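Side-chain contacts in putative beta-glucosidase (Bifidobacterium adolescentis, PDB 5WAB), which catalyses the hydrolysis of beta-glucosidic linkages as a glycoside hydrolase of family 3, and may also release arabinopyranose from ginsenoside Rb2: residues P38-T43 against D283-T288; K17-S22 against H28-E33. One frame throughout, in Å; residues are numbered along the deposited sequence.

Contact 1: P38-T43 against D283-T288; sequences PGYMIT and DLVNKT
Tyr-40 lays its ring between Val-285 and Thr-288, one turn apart on helix 271-292, and meets them from opposite sides of the ring plane. The Tyr-40 and Val-285 side chains run at about a right angle, and methyl CG1 of Val-285 approaches the rim obliquely, 3.7 Å from Tyr-40 CE2. Thr-288 instead slides past the ring in the opposite direction, its OG1 3.4 Å from Tyr-40 CD2. The carbonyl oxygen of Val-285 stands at the ring edge, in plane, while Pro-38 O lies 4.2 Å above the ring plane, offset toward the rim, on the side from which CG1 comes. That same methyl also takes Pro-38, whose CD is 3.7 Å away, and CG2 of Val-285 rests against Pro-38 O. With chi1 at 63°, OG1 of Thr-288 sits between its backbone N and carbonyl carbon and folds back on the helix, 3.0 Å from Leu-284 O and 3.2 Å from Val-285 O, where its single proton may go to either. Arg-289 and Met-292 of the same helix also touch Tyr-40. The contact thus joins the lead-in to strand 41-44, first in the parallel sheet of the TIM-barrel-like domain, to helix 271-292. No hydrogen bond crosses it: cohesion comes from apolar and van der Waals contact, and the threonine hydroxyl reaches the ring while directed at its own helix.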
loop_
_atom_site.group_PDB
_atom_site.type_symbol
_atom_site.label_atom_id
_atom_site.label_comp_id
_atom_site.label_asym_id
_atom_site.label_seq_id
_atom_site.Cartn_x
_atom_site.Cartn_y
_atom_site.Cartn_z
ATOM N N PRO A 38 12.885 -5.453 29.436
ATOM C CA PRO A 38 13.829 -6.031 28.473
ATOM C C PRO A 38 13.926 -5.196 27.209
ATOM O O PRO A 38 12.970 -4.539 26.791
ATOM C CB PRO A 38 13.237 -7.414 28.178
ATOM C CG PRO A 38 12.310 -7.694 29.341
ATOM C CD PRO A 38 11.761 -6.357 29.725
ATOM N N GLY A 39 15.111 -5.217 26.605
ATOM C CA GLY A 39 15.319 -4.512 25.359
ATOM C C GLY A 39 15.031 -5.405 24.171
ATOM O O GLY A 39 15.950 -5.941 23.548
ATOM N N TYR A 40 13.748 -5.577 23.860
ATOM C CA TYR A 40 13.326 -6.478 22.799
ATOM C C TYR A 40 13.841 -6.006 21.441
ATOM O O TYR A 40 14.071 -4.817 21.211
ATOM C CB TYR A 40 11.802 -6.574 22.760
ATOM C CG TYR A 40 11.163 -7.217 23.976
ATOM C CD1 TYR A 40 11.706 -8.357 24.553
ATOM C CD2 TYR A 40 10.005 -6.682 24.540
ATOM C CE1 TYR A 40 11.118 -8.948 25.651
ATOM C CE2 TYR A 40 9.411 -7.267 25.638
ATOM C CZ TYR A 40 9.974 -8.401 26.192
ATOM O OH TYR A 40 9.397 -8.992 27.293
ATOM N N MET A 41 13.983 -6.960 20.521
ATOM C CA MET A 41 14.498 -6.673 19.190
ATOM C C MET A 41 13.412 -6.081 18.300
ATOM O O MET A 41 12.254 -6.510 18.328
ATOM C CB MET A 41 15.059 -7.938 18.532
ATOM C CG MET A 41 15.568 -7.714 17.107
ATOM S SD MET A 41 16.152 -9.195 16.245
ATOM C CE MET A 41 17.620 -9.605 17.190
ATOM N N ILE A 42 13.802 -5.083 17.518
ATOM C CA ILE A 42 12.965 -4.441 16.515
ATOM C C ILE A 42 13.645 -4.663 15.170
ATOM O O ILE A 42 14.859 -4.459 15.054
ATOM C CB ILE A 42 12.791 -2.937 16.828
ATOM C CG1 ILE A 42 11.467 -2.685 17.539
ATOM C CG2 ILE A 42 12.899 -2.077 15.596
ATOM C CD1 ILE A 42 11.341 -3.413 18.843
ATOM N N THR A 43 12.882 -5.109 14.166
ATOM C CA THR A 43 13.477 -5.367 12.856
ATOM C C THR A 43 12.435 -5.226 11.752
ATOM O O THR A 43 11.225 -5.257 11.992
ATOM C CB THR A 43 14.132 -6.754 12.777
ATOM O OG1 THR A 43 14.762 -6.907 11.501
ATOM C CG2 THR A 43 13.098 -7.852 12.938
ATOM N N ASP A 283 5.024 0.799 28.281
ATOM C CA ASP A 283 3.784 0.161 27.843
ATOM C C ASP A 283 4.011 -0.734 26.634
ATOM O O ASP A 283 3.383 -1.792 26.514
ATOM C CB ASP A 283 2.727 1.216 27.510
ATOM C CG ASP A 283 2.225 1.951 28.732
ATOM O OD1 ASP A 283 2.267 1.373 29.833
ATOM O OD2 ASP A 283 1.785 3.109 28.588
ATOM N N LEU A 284 4.896 -0.321 25.722
ATOM C CA LEU A 284 5.216 -1.156 24.568
ATOM C C LEU A 284 5.808 -2.489 25.005
ATOM O O LEU A 284 5.436 -3.548 24.489
ATOM C CB LEU A 284 6.174 -0.427 23.633
ATOM C CG LEU A 284 6.626 -1.276 22.446
ATOM C CD1 LEU A 284 5.430 -1.704 21.605
ATOM C CD2 LEU A 284 7.641 -0.523 21.621
ATOM N N VAL A 285 6.752 -2.453 25.946
ATOM C CA VAL A 285 7.330 -3.692 26.458
ATOM C C VAL A 285 6.251 -4.559 27.092
ATOM O O VAL A 285 6.195 -5.773 26.859
ATOM C CB VAL A 285 8.472 -3.380 27.445
ATOM C CG1 VAL A 285 8.868 -4.626 28.222
ATOM C CG2 VAL A 285 9.684 -2.834 26.692
ATOM N N ASN A 286 5.354 -3.948 27.871
ATOM C CA ASN A 286 4.296 -4.720 28.519
ATOM C C ASN A 286 3.309 -5.283 27.498
ATOM O O ASN A 286 2.790 -6.391 27.680
ATOM C CB ASN A 286 3.590 -3.861 29.567
ATOM C CG ASN A 286 4.472 -3.593 30.784
ATOM O OD1 ASN A 286 5.320 -4.412 31.134
ATOM N ND2 ASN A 286 4.280 -2.445 31.426
ATOM N N LYS A 287 3.024 -4.533 26.424
ATOM C CA LYS A 287 2.129 -5.040 25.387
ATOM C C LYS A 287 2.722 -6.247 24.669
ATOM O O LYS A 287 1.983 -7.154 24.268
ATOM C CB LYS A 287 1.815 -3.940 24.369
ATOM C CG LYS A 287 0.903 -2.841 24.879
ATOM C CD LYS A 287 0.685 -1.779 23.813
ATOM C CE LYS A 287 -0.118 -0.604 24.359
ATOM N NZ LYS A 287 -0.318 0.470 23.334
ATOM N N THR A 288 4.044 -6.285 24.512
ATOM C CA THR A 288 4.718 -7.346 23.780
ATOM C C THR A 288 5.331 -8.399 24.691
ATOM O O THR A 288 5.935 -9.353 24.189
ATOM C CB THR A 288 5.808 -6.750 22.893
ATOM O OG1 THR A 288 6.787 -6.113 23.720
ATOM C CG2 THR A 288 5.210 -5.712 21.959
#

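Contact 2: K17-S22 against H28-E33; sequences KASLTS and HLQGVE
Water 2 ties Ser-22 to Gln-30 across the contact, hydrogen-bonded to Ser-22 OG at 2.6 Å and to Gln-30 OE1 at 2.7 Å. The carbonyl oxygens of Ser-19 and Ser-22 crowd round the same water, and Ser-22 OG is further held by Asp-257. Gln-30 supplies most of the 28-33 side of the contact. Its CG stands anti to the backbone N (chi1 176°), which sends the chain across the type I turn of Ser-19 to Ser-22, and a bend at chi2 then folds the amide back. On the way CG passes 3.2 Å from Ser-19 O, CB lies 3.3 Å from Ser-22 O, and CB and OG of Ser-19 pack against CG, OG itself being bonded to Glu-16 O in the preceding turn of the helix. The other end of the amide turns to its own loop: Gln-30 NE2 donates to Gly-31 O at 3.0 Å with an N-H...O angle of 140°, reaching that oxygen from above its carbonyl plane. With an alanine in place of Gln-30, water 2 would probably lose its amide partner and a gap would open beside Ser-19. A second bridge, water 1, accepts from Gln-30 N and donates to Leu-20 O. Beyond it Leu-20 and Val-32 cross at about a right angle, CD2 to CG2 at 3.7 Å, and Leu-20 also touches Val-282 of helix 271-292. The contact folds the end of helix 14-19 against the loop leading to strand 41-44. Since no direct hydrogen bond spans the two segments, waters carry the polar link, water 1 between backbone atoms, water 2 between the side chains of Ser-22 and Gln-30, while Gln-30 methylenes touch carbonyl oxygens and Leu-20 meets Val-32.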
loop_
_atom_site.group_PDB
_atom_site.type_symbol
_atom_site.label_atom_id
_atom_site.label_comp_id
_atom_site.label_asym_id
_atom_site.label_seq_id
_atom_site.Cartn_x
_atom_site.Cartn_y
_atom_site.Cartn_z
ATOM N N LYS A 17 14.791 6.848 32.744
ATOM C CA LYS A 17 13.720 7.365 31.901
ATOM C C LYS A 17 14.257 7.845 30.560
ATOM O O LYS A 17 13.717 7.503 29.500
ATOM C CB LYS A 17 13.002 8.514 32.607
ATOM C CG LYS A 17 12.199 8.132 33.822
ATOM C CD LYS A 17 11.522 9.374 34.378
ATOM C CE LYS A 17 10.833 9.097 35.684
ATOM N NZ LYS A 17 10.226 10.334 36.245
ATOM N N ALA A 18 15.330 8.642 30.589
ATOM C CA ALA A 18 15.887 9.184 29.356
ATOM C C ALA A 18 16.465 8.096 28.465
ATOM O O ALA A 18 16.409 8.215 27.237
ATOM C CB ALA A 18 16.952 10.234 29.668
ATOM N N SER A 19 17.017 7.028 29.049
ATOM C CA SER A 19 17.581 5.976 28.210
ATOM C C SER A 19 16.499 5.291 27.388
ATOM O O SER A 19 16.762 4.848 26.266
ATOM C CB SER A 19 18.341 4.946 29.051
ATOM O OG SER A 19 17.478 4.219 29.904
ATOM N N LEU A 20 15.278 5.208 27.921
ATOM C CA LEU A 20 14.197 4.553 27.197
ATOM C C LEU A 20 13.818 5.288 25.918
ATOM O O LEU A 20 13.178 4.692 25.045
ATOM C CB LEU A 20 12.965 4.429 28.093
ATOM C CG LEU A 20 13.026 3.444 29.255
ATOM C CD1 LEU A 20 11.695 3.467 29.973
ATOM C CD2 LEU A 20 13.353 2.038 28.778
ATOM N N THR A 21 14.195 6.558 25.789
ATOM C CA THR A 21 13.816 7.363 24.638
ATOM C C THR A 21 14.739 7.154 23.439
ATOM O O THR A 21 14.652 7.916 22.464
ATOM C CB THR A 21 13.764 8.841 25.034
ATOM O OG1 THR A 21 15.077 9.307 25.362
ATOM C CG2 THR A 21 12.873 9.005 26.255
ATOM N N SER A 22 15.611 6.148 23.501
ATOM C CA SER A 22 16.443 5.741 22.377
ATOM C C SER A 22 16.810 4.279 22.574
ATOM O O SER A 22 16.999 3.823 23.703
ATOM C CB SER A 22 17.706 6.597 22.252
ATOM O OG SER A 22 18.576 6.359 23.341
ATOM N N HIS A 28 17.432 -2.908 18.883
ATOM C CA HIS A 28 16.805 -3.277 20.139
ATOM C C HIS A 28 16.311 -2.030 20.850
ATOM O O HIS A 28 16.938 -0.971 20.790
ATOM C CB HIS A 28 17.763 -4.040 21.059
ATOM C CG HIS A 28 18.205 -5.358 20.508
ATOM N ND1 HIS A 28 19.172 -5.475 19.533
ATOM C CD2 HIS A 28 17.787 -6.617 20.778
ATOM C CE1 HIS A 28 19.345 -6.752 19.243
ATOM N NE2 HIS A 28 18.518 -7.466 19.984
ATOM N N LEU A 29 15.184 -2.176 21.538
ATOM C CA LEU A 29 14.731 -1.154 22.459
ATOM C C LEU A 29 15.736 -1.024 23.608
ATOM O O LEU A 29 16.621 -1.865 23.790
ATOM C CB LEU A 29 13.342 -1.507 22.990
ATOM C CG LEU A 29 12.247 -1.797 21.959
ATOM C CD1 LEU A 29 10.979 -2.282 22.655
ATOM C CD2 LEU A 29 11.950 -0.580 21.103
ATOM N N GLN A 30 15.612 0.055 24.376
ATOM C CA GLN A 30 16.506 0.237 25.512
ATOM C C GLN A 30 16.142 -0.765 26.595
ATOM O O GLN A 30 15.007 -0.784 27.081
ATOM C CB GLN A 30 16.425 1.658 26.061
ATOM C CG GLN A 30 17.269 1.872 27.316
ATOM C CD GLN A 30 18.751 1.549 27.113
ATOM O OE1 GLN A 30 19.407 2.096 26.218
ATOM N NE2 GLN A 30 19.287 0.666 27.956
ATOM N N GLY A 31 17.094 -1.604 26.965
ATOM C CA GLY A 31 16.853 -2.543 28.034
ATOM C C GLY A 31 17.250 -2.005 29.392
ATOM O O GLY A 31 18.410 -1.642 29.609
ATOM N N VAL A 32 16.278 -1.911 30.297
ATOM C CA VAL A 32 16.549 -1.670 31.707
ATOM C C VAL A 32 16.234 -2.989 32.400
ATOM O O VAL A 32 15.234 -3.107 33.120
ATOM C CB VAL A 32 15.707 -0.507 32.264
ATOM C CG1 VAL A 32 16.239 -0.057 33.622
ATOM C CG2 VAL A 32 15.667 0.654 31.282
ATOM N N GLU A 33 17.069 -4.005 32.146
ATOM C CA GLU A 33 16.798 -5.346 32.655
ATOM C C GLU A 33 16.794 -5.390 34.176
ATOM O O GLU A 33 16.144 -6.260 34.766
ATOM C CB GLU A 33 17.809 -6.346 32.096
ATOM C CG GLU A 33 17.512 -6.835 30.680
ATOM C CD GLU A 33 18.101 -5.931 29.609
ATOM O OE1 GLU A 33 18.737 -4.914 29.969
ATOM O OE2 GLU A 33 17.933 -6.241 28.407
HETATM O O HOH W 1 13.073 1.756 24.372
HETATM O O HOH W 2 19.349 4.347 24.706
#

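Contact 2 comes first along the chain and contact 1 follows, their centres 10 Å apart. They meet where the loop 28-33 runs beside 38-43: Tyr-40 O lies 2.9 Å from Leu-29 N, a probable hydrogen bond, and Ile-42 CD1 packs 3.6 Å from Leu-29 CG. Helix 271-292 serves both, taking Tyr-40 and Pro-38 from contact 1 and, through Val-282, Leu-20 from contact 2; Leu-29 rests on its Leu-284. Contact 2 closes the N-terminal turn on the following loop, and contact 1 sets the lead-in of strand 41-44 against helix 271-292. The contacts lie about 26 and 31 Å, centre to centre, from the middle of the chain, and neither includes a bound ligand.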